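Local coordinates for protein putative metallopeptidase (Shewanella baltica OS155, PDB 3IEH) that binds zinc and is probably a metallocarboxypeptidase-like hydrolase of the peptidase M14 family, at residues Pro67-Ser72 with His266-Cys271; Gly165-His170 with Ala262-Phe267; Ala178-Phe183 with Ala243-Pro248. All coordinates share one frame; numbering follows the deposited sequence.

Contact 1. Residues Pro67-Ser72 with His266-Cys271; sequences PSLLIS and HFLALC
Leu69 reaches from the strand to helix residues 266-271 and meets three of them. Its CD1 lies 3.4 Å from CB of Cys271 and 3.9 Å from CD2 of Leu268, the two leucine side chains crossing obliquely, while CD2 of Leu69 also touches CB of Cys271. The CG of Leu69 stands anti to its carbonyl carbon (chi1 -61°), which carries the branched end forward to Leu268 and Cys271. Nearer the backbone, CB of Leu69 is 4.1 Å from CE2 of Phe267. CE2 also lies 4.1 Å from CG1 of Ile71, whose side chain and that of Phe267 run past each other in opposite directions. Beyond the leucine, Pro67 brings CG to 3.4 Å from the carbonyl O of Cys271. No hydrogen bond joins the two segments, and the contact is largely apolar packing; strand and helix run nearly antiparallel, at 163°, with their axes 10.1 Å apart. Alternation along the strand sets the pattern: Pro67, Leu69 and Ile71 direct their side chains toward the helix, whereas Leu70 turns to the other face of the sheet. On one side of the strand, Leu103 and Leu105 of strand 102-106 continue the apolar layer under Leu268 and Ile71; on the other, Leu167 of strand 165-172 packs against both Ile71 and Phe267, so that helix 253-271 lies against the central parallel strands of this alpha/beta fold.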
# COMPACT_ATOMS: atom_id res chain seq x y z
N PRO A 67 -2.09 -4.40 -18.31
CA PRO A 67 -2.92 -3.98 -17.18
C PRO A 67 -2.31 -2.77 -16.45
O PRO A 67 -1.10 -2.64 -16.40
CB PRO A 67 -2.94 -5.21 -16.27
CG PRO A 67 -1.74 -6.03 -16.66
CD PRO A 67 -1.43 -5.70 -18.09
N SER A 68 -3.15 -1.90 -15.91
CA SER A 68 -2.68 -0.75 -15.17
C SER A 68 -2.95 -1.06 -13.72
O SER A 68 -4.11 -1.29 -13.32
CB SER A 68 -3.39 0.51 -15.64
OG SER A 68 -3.18 0.67 -17.05
N LEU A 69 -1.86 -1.16 -12.98
CA LEU A 69 -1.80 -1.61 -11.60
C LEU A 69 -1.11 -0.57 -10.69
O LEU A 69 -0.11 0.05 -11.07
CB LEU A 69 -1.05 -2.94 -11.53
CG LEU A 69 -1.67 -4.11 -12.34
CD1 LEU A 69 -0.78 -5.36 -12.26
CD2 LEU A 69 -3.09 -4.42 -11.86
N LEU A 70 -1.68 -0.39 -9.50
CA LEU A 70 -1.22 0.58 -8.52
C LEU A 70 -0.83 -0.12 -7.23
O LEU A 70 -1.61 -0.91 -6.69
CB LEU A 70 -2.35 1.58 -8.20
CG LEU A 70 -2.06 2.65 -7.13
CD1 LEU A 70 -0.95 3.55 -7.58
CD2 LEU A 70 -3.27 3.45 -6.76
N ILE A 71 0.39 0.14 -6.74
CA ILE A 71 0.79 -0.34 -5.42
C ILE A 71 1.03 0.89 -4.54
O ILE A 71 1.75 1.82 -4.94
CB ILE A 71 2.07 -1.20 -5.44
CG1 ILE A 71 1.94 -2.36 -6.44
CG2 ILE A 71 2.36 -1.70 -3.99
CD1 ILE A 71 3.15 -3.28 -6.47
N SER A 72 0.42 0.91 -3.37
CA SER A 72 0.57 2.07 -2.49
C SER A 72 1.01 1.52 -1.15
O SER A 72 0.67 0.42 -0.81
CB SER A 72 -0.74 2.81 -2.35
OG SER A 72 -1.74 1.95 -1.78
N HIS A 266 3.85 -11.15 -6.16
CA HIS A 266 2.72 -12.02 -6.42
C HIS A 266 1.51 -11.25 -6.96
O HIS A 266 0.81 -11.74 -7.85
CB HIS A 266 2.36 -12.82 -5.15
CG HIS A 266 3.24 -14.01 -4.93
ND1 HIS A 266 4.55 -13.90 -4.52
CD2 HIS A 266 3.00 -15.33 -5.09
CE1 HIS A 266 5.08 -15.10 -4.42
NE2 HIS A 266 4.16 -15.99 -4.74
N PHE A 267 1.27 -10.05 -6.42
CA PHE A 267 0.18 -9.20 -6.88
C PHE A 267 0.33 -8.95 -8.39
O PHE A 267 -0.63 -9.15 -9.14
CB PHE A 267 0.19 -7.89 -6.11
CG PHE A 267 -0.71 -6.82 -6.69
CD1 PHE A 267 -2.09 -6.89 -6.52
CD2 PHE A 267 -0.19 -5.74 -7.37
CE1 PHE A 267 -2.94 -5.89 -7.03
CE2 PHE A 267 -1.03 -4.74 -7.87
CZ PHE A 267 -2.40 -4.82 -7.69
N LEU A 268 1.52 -8.53 -8.81
CA LEU A 268 1.84 -8.31 -10.23
C LEU A 268 1.69 -9.56 -11.11
O LEU A 268 1.15 -9.47 -12.21
CB LEU A 268 3.25 -7.75 -10.38
CG LEU A 268 3.49 -6.36 -9.78
CD1 LEU A 268 4.91 -5.97 -10.11
CD2 LEU A 268 2.53 -5.30 -10.28
N ALA A 269 2.17 -10.71 -10.62
CA ALA A 269 2.02 -12.00 -11.34
C ALA A 269 0.53 -12.38 -11.46
O ALA A 269 0.05 -12.75 -12.53
CB ALA A 269 2.84 -13.12 -10.64
N LEU A 270 -0.21 -12.28 -10.37
CA LEU A 270 -1.65 -12.57 -10.42
C LEU A 270 -2.41 -11.65 -11.39
O LEU A 270 -3.32 -12.10 -12.07
CB LEU A 270 -2.27 -12.47 -9.02
CG LEU A 270 -1.88 -13.58 -8.06
CD1 LEU A 270 -1.99 -13.10 -6.62
CD2 LEU A 270 -2.74 -14.86 -8.32
N CYS A 271 -2.02 -10.37 -11.46
CA CYS A 271 -2.73 -9.40 -12.28
C CYS A 271 -2.18 -9.21 -13.67
O CYS A 271 -2.73 -8.42 -14.44
CB CYS A 271 -2.80 -8.05 -11.56
SG CYS A 271 -3.81 -8.11 -10.07

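Contact 2. Residues Gly165-His170 with Ala262-Phe267; sequences GILTCH and AAMTHF. With ZN (zinc ion), chain B.
CB of Leu167 sits almost exactly over the middle of the Phe267 ring, 3.4 Å from its centroid and only 3° off the ring normal, a CH-pi contact made by the first carbon of the side chain. Because CG of Leu167 is anti to the backbone N (chi1 163°), the rest of the side chain carries on past the ring, and CD2 reaches CB of Phe267 at 3.6 Å. The tip of the ring presses on the strand backbone: CZ is 3.5 Å from N of Leu167 and also touches Gly165 C, which lies at the ring edge near its plane. Gly165 has a positive phi of 165°, at which a CB would be jammed against the preceding carbonyl O and would also crowd CZ of Phe267. One helical turn earlier, the extended side chain of Met264, present as selenomethionine, brings CG to 3.8 Å from CD2 of Leu167 and its end methyl CE up to SG of Cys169. Leu167 and Cys169 point toward the helix, whereas Thr168 faces away from it. At the end of the segment, ND1 of His170 binds the zinc ion at 2.5 Å, alongside water 1 and the side chains of His76 and Glu79, and its NE2 makes a weak hydrogen bond to OG1 of Thr168. The strand therefore has an apolar, close-packed side against the helix and leads directly into a zinc site whose two histidines and one glutamate are those expected of an M14 peptidase, with the bound water consistent with a hydrolytic role.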
# COMPACT_ATOMS: atom_id res chain seq x y z
N GLY A 165 -6.14 -3.38 -11.00
CA GLY A 165 -5.71 -3.89 -9.72
C GLY A 165 -5.15 -2.82 -8.82
O GLY A 165 -4.45 -1.93 -9.29
N ILE A 166 -5.50 -2.89 -7.55
CA ILE A 166 -4.98 -1.98 -6.53
C ILE A 166 -4.45 -2.87 -5.38
O ILE A 166 -5.16 -3.76 -4.88
CB ILE A 166 -6.07 -0.97 -6.04
CG1 ILE A 166 -5.58 -0.02 -4.93
CG2 ILE A 166 -7.28 -1.68 -5.47
CD1 ILE A 166 -4.27 0.63 -5.19
N LEU A 167 -3.18 -2.71 -5.05
CA LEU A 167 -2.63 -3.35 -3.87
C LEU A 167 -2.19 -2.24 -2.96
O LEU A 167 -1.52 -1.30 -3.39
CB LEU A 167 -1.44 -4.25 -4.21
CG LEU A 167 -0.52 -4.68 -3.05
CD1 LEU A 167 -1.24 -5.50 -2.04
CD2 LEU A 167 0.71 -5.43 -3.59
N THR A 168 -2.56 -2.34 -1.70
CA THR A 168 -2.04 -1.41 -0.71
C THR A 168 -1.36 -2.24 0.40
O THR A 168 -1.92 -3.22 0.87
CB THR A 168 -3.14 -0.47 -0.16
OG1 THR A 168 -2.50 0.55 0.62
CG2 THR A 168 -4.14 -1.21 0.72
N CYS A 169 -0.13 -1.86 0.78
CA CYS A 169 0.65 -2.65 1.73
C CYS A 169 0.71 -2.05 3.13
O CYS A 169 1.41 -1.05 3.37
CB CYS A 169 2.03 -2.86 1.17
SG CYS A 169 1.89 -3.83 -0.36
N HIS A 170 -0.04 -2.66 4.05
CA HIS A 170 -0.16 -2.17 5.41
C HIS A 170 0.49 -3.14 6.36
O HIS A 170 0.94 -4.24 5.97
CB HIS A 170 -1.62 -2.00 5.77
CG HIS A 170 -2.26 -0.82 5.09
ND1 HIS A 170 -2.57 0.34 5.75
CD2 HIS A 170 -2.59 -0.61 3.80
CE1 HIS A 170 -3.11 1.20 4.91
NE2 HIS A 170 -3.13 0.64 3.72
N ALA A 262 7.43 -9.80 -1.47
CA ALA A 262 6.89 -11.00 -2.05
C ALA A 262 5.43 -10.76 -2.47
O ALA A 262 5.05 -11.15 -3.57
CB ALA A 262 7.00 -12.18 -1.08
N ALA A 263 4.65 -10.09 -1.62
CA ALA A 263 3.25 -9.81 -1.90
C ALA A 263 3.07 -8.93 -3.12
O ALA A 263 2.16 -9.15 -3.92
CB ALA A 263 2.57 -9.15 -0.69
N MSE A 264 3.91 -7.90 -3.24
CA MSE A 264 3.93 -7.05 -4.43
C MSE A 264 4.26 -7.85 -5.70
O MSE A 264 3.65 -7.64 -6.74
CB MSE A 264 4.93 -5.94 -4.26
CG MSE A 264 4.48 -4.90 -3.27
SE MSE A 264 5.94 -3.77 -2.71
CE MSE A 264 5.09 -3.30 -1.06
N THR A 265 5.23 -8.76 -5.60
CA THR A 265 5.60 -9.59 -6.70
C THR A 265 4.46 -10.49 -7.14
O THR A 265 4.14 -10.59 -8.33
CB THR A 265 6.84 -10.45 -6.35
OG1 THR A 265 7.97 -9.58 -6.29
CG2 THR A 265 7.12 -11.48 -7.44
N HIS A 266 3.85 -11.15 -6.16
CA HIS A 266 2.72 -12.02 -6.42
C HIS A 266 1.51 -11.25 -6.96
O HIS A 266 0.81 -11.74 -7.85
CB HIS A 266 2.36 -12.82 -5.15
CG HIS A 266 3.24 -14.01 -4.93
ND1 HIS A 266 4.55 -13.90 -4.52
CD2 HIS A 266 3.00 -15.33 -5.09
CE1 HIS A 266 5.08 -15.10 -4.42
NE2 HIS A 266 4.16 -15.99 -4.74
N PHE A 267 1.27 -10.05 -6.42
CA PHE A 267 0.18 -9.20 -6.88
C PHE A 267 0.33 -8.95 -8.39
O PHE A 267 -0.63 -9.15 -9.14
CB PHE A 267 0.19 -7.89 -6.11
CG PHE A 267 -0.71 -6.82 -6.69
CD1 PHE A 267 -2.09 -6.89 -6.52
CD2 PHE A 267 -0.19 -5.74 -7.37
CE1 PHE A 267 -2.94 -5.89 -7.03
CE2 PHE A 267 -1.03 -4.74 -7.87
CZ PHE A 267 -2.40 -4.82 -7.69
ZN ZN B . -2.53 0.51 8.21
O HOH W 1 -4.05 -1.17 8.69

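Contact 3. Residues Ala178-Phe183 with Ala243-Pro248; sequences AYVYSF and ACTETP
CB of Tyr181 and CB of Cys244 meet at 4.0 Å in the antiparallel pairing of two strands of the mixed sheet of this M14 alpha/beta fold, while on the opposite face CG2 of Val180 packs against CB of Ala243. Tyr181 and Cys244 form a hydrogen-bonded pair, as do Tyr179 and Glu246, N and O being bonded in both directions in each. Val180 with Thr245 is a non-hydrogen-bonded pair between them. On the face of the tyrosines, Glu246, predicted to be the catalytic proton donor or acceptor, lies side by side with Tyr179: its CB stands over the ring, 3.6 Å from the centroid, and its carboxylate is turned only 14° from the ring plane. Tyr179 CG lies between backbone N and carbonyl carbon (chi1 58°), which brings the ring alongside the glutamate, and its OH is hydrogen-bonded to Asp172. An alanine in place of Tyr179 would probably open a gap beside Glu246, leaving its side chain less restrained, and deprive Asp172 of this hydroxyl. At the polar edge, water 2 donates to Tyr179 OH (3.2 Å), is hydrogen-bonded to Tyr181 OH (3.1 Å) and donates a weak bond to Glu246 OE2.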
# COMPACT_ATOMS: atom_id res chain seq x y z
N ALA A 178 -0.28 -12.77 10.02
CA ALA A 178 -0.56 -12.02 8.78
C ALA A 178 -2.04 -12.16 8.36
O ALA A 178 -2.72 -13.11 8.75
CB ALA A 178 0.34 -12.51 7.65
N TYR A 179 -2.52 -11.21 7.56
CA TYR A 179 -3.83 -11.34 6.96
C TYR A 179 -3.94 -10.36 5.81
O TYR A 179 -3.03 -9.56 5.56
CB TYR A 179 -4.98 -11.19 7.99
CG TYR A 179 -4.97 -9.89 8.74
CD1 TYR A 179 -4.11 -9.71 9.84
CD2 TYR A 179 -5.83 -8.85 8.37
CE1 TYR A 179 -4.10 -8.50 10.55
CE2 TYR A 179 -5.83 -7.62 9.07
CZ TYR A 179 -4.94 -7.45 10.14
OH TYR A 179 -4.94 -6.25 10.83
N VAL A 180 -5.03 -10.48 5.05
CA VAL A 180 -5.22 -9.68 3.86
C VAL A 180 -6.70 -9.39 3.63
O VAL A 180 -7.52 -10.28 3.78
CB VAL A 180 -4.64 -10.39 2.60
CG1 VAL A 180 -5.09 -11.83 2.55
CG2 VAL A 180 -5.07 -9.66 1.34
N TYR A 181 -7.02 -8.14 3.31
CA TYR A 181 -8.35 -7.71 2.92
C TYR A 181 -8.33 -7.80 1.41
O TYR A 181 -7.44 -7.23 0.82
CB TYR A 181 -8.62 -6.22 3.27
CG TYR A 181 -8.63 -5.86 4.75
CD1 TYR A 181 -7.46 -5.53 5.43
CD2 TYR A 181 -9.82 -5.80 5.45
CE1 TYR A 181 -7.47 -5.19 6.77
CE2 TYR A 181 -9.85 -5.47 6.79
CZ TYR A 181 -8.69 -5.16 7.45
OH TYR A 181 -8.75 -4.83 8.79
N SER A 182 -9.29 -8.46 0.79
CA SER A 182 -9.34 -8.51 -0.69
C SER A 182 -10.72 -8.15 -1.22
O SER A 182 -11.71 -8.18 -0.48
CB SER A 182 -8.89 -9.86 -1.26
OG SER A 182 -9.84 -10.88 -0.99
N PHE A 183 -10.74 -7.78 -2.51
CA PHE A 183 -11.94 -7.39 -3.24
C PHE A 183 -11.91 -8.08 -4.59
O PHE A 183 -10.95 -7.91 -5.36
CB PHE A 183 -12.00 -5.89 -3.45
CG PHE A 183 -12.05 -5.11 -2.17
CD1 PHE A 183 -10.89 -4.77 -1.50
CD2 PHE A 183 -13.26 -4.75 -1.62
CE1 PHE A 183 -10.93 -4.05 -0.33
CE2 PHE A 183 -13.32 -4.06 -0.42
CZ PHE A 183 -12.15 -3.71 0.21
N ALA A 243 -6.43 -5.52 -2.97
CA ALA A 243 -5.97 -6.24 -1.78
C ALA A 243 -5.27 -5.24 -0.88
O ALA A 243 -4.52 -4.37 -1.37
CB ALA A 243 -5.00 -7.36 -2.15
N CYS A 244 -5.52 -5.36 0.42
CA CYS A 244 -4.78 -4.62 1.41
C CYS A 244 -4.11 -5.66 2.31
O CYS A 244 -4.76 -6.25 3.15
CB CYS A 244 -5.67 -3.72 2.24
SG CYS A 244 -4.82 -3.04 3.72
N THR A 245 -2.83 -5.90 2.10
CA THR A 245 -2.11 -6.91 2.87
C THR A 245 -1.72 -6.32 4.21
O THR A 245 -1.44 -5.13 4.32
CB THR A 245 -0.84 -7.38 2.14
OG1 THR A 245 -0.01 -6.25 1.90
CG2 THR A 245 -1.18 -8.06 0.78
N GLU A 246 -1.73 -7.17 5.23
CA GLU A 246 -1.35 -6.76 6.59
C GLU A 246 -0.28 -7.73 7.11
O GLU A 246 -0.59 -8.85 7.48
CB GLU A 246 -2.59 -6.78 7.50
CG GLU A 246 -3.66 -5.78 7.10
CD GLU A 246 -3.41 -4.37 7.62
OE1 GLU A 246 -2.49 -4.11 8.45
OE2 GLU A 246 -4.18 -3.50 7.21
N THR A 247 0.98 -7.32 7.07
CA THR A 247 2.04 -8.08 7.70
C THR A 247 2.08 -7.73 9.20
O THR A 247 1.77 -6.61 9.63
CB THR A 247 3.42 -7.83 7.04
OG1 THR A 247 3.69 -6.42 6.92
CG2 THR A 247 3.49 -8.50 5.67
N PRO A 248 2.45 -8.70 10.02
CA PRO A 248 2.42 -8.47 11.47
C PRO A 248 3.64 -7.72 11.99
O PRO A 248 4.76 -8.27 11.95
CB PRO A 248 2.37 -9.89 12.04
CG PRO A 248 3.05 -10.74 10.98
CD PRO A 248 2.76 -10.09 9.67
O HOH W 2 -6.23 -3.50 9.94

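Overall arrangement
Contacts 1 and 2 lie 6 Å apart between centres and share helix 253-271, which packs on neighbouring parallel strands 68-73 and 165-172; Ser72 and Thr168 probably join these strands through their hydroxyls. Contact 3 is a strand pairing in the same sheet, its centre about 9 Å from that of contact 2 and 14 Å from that of contact 1. Strand 242-248 borders 165-172, and His170 N probably bonds to Thr245 O. Along the chain come 67-72, 165-170, 178-183, 243-248 and finally the C-terminal helix. Thus one helix packs behind the central strands, while the ends of 165-172 and 242-248 bring zinc-binding His170 and the predicted catalytic Glu246 together.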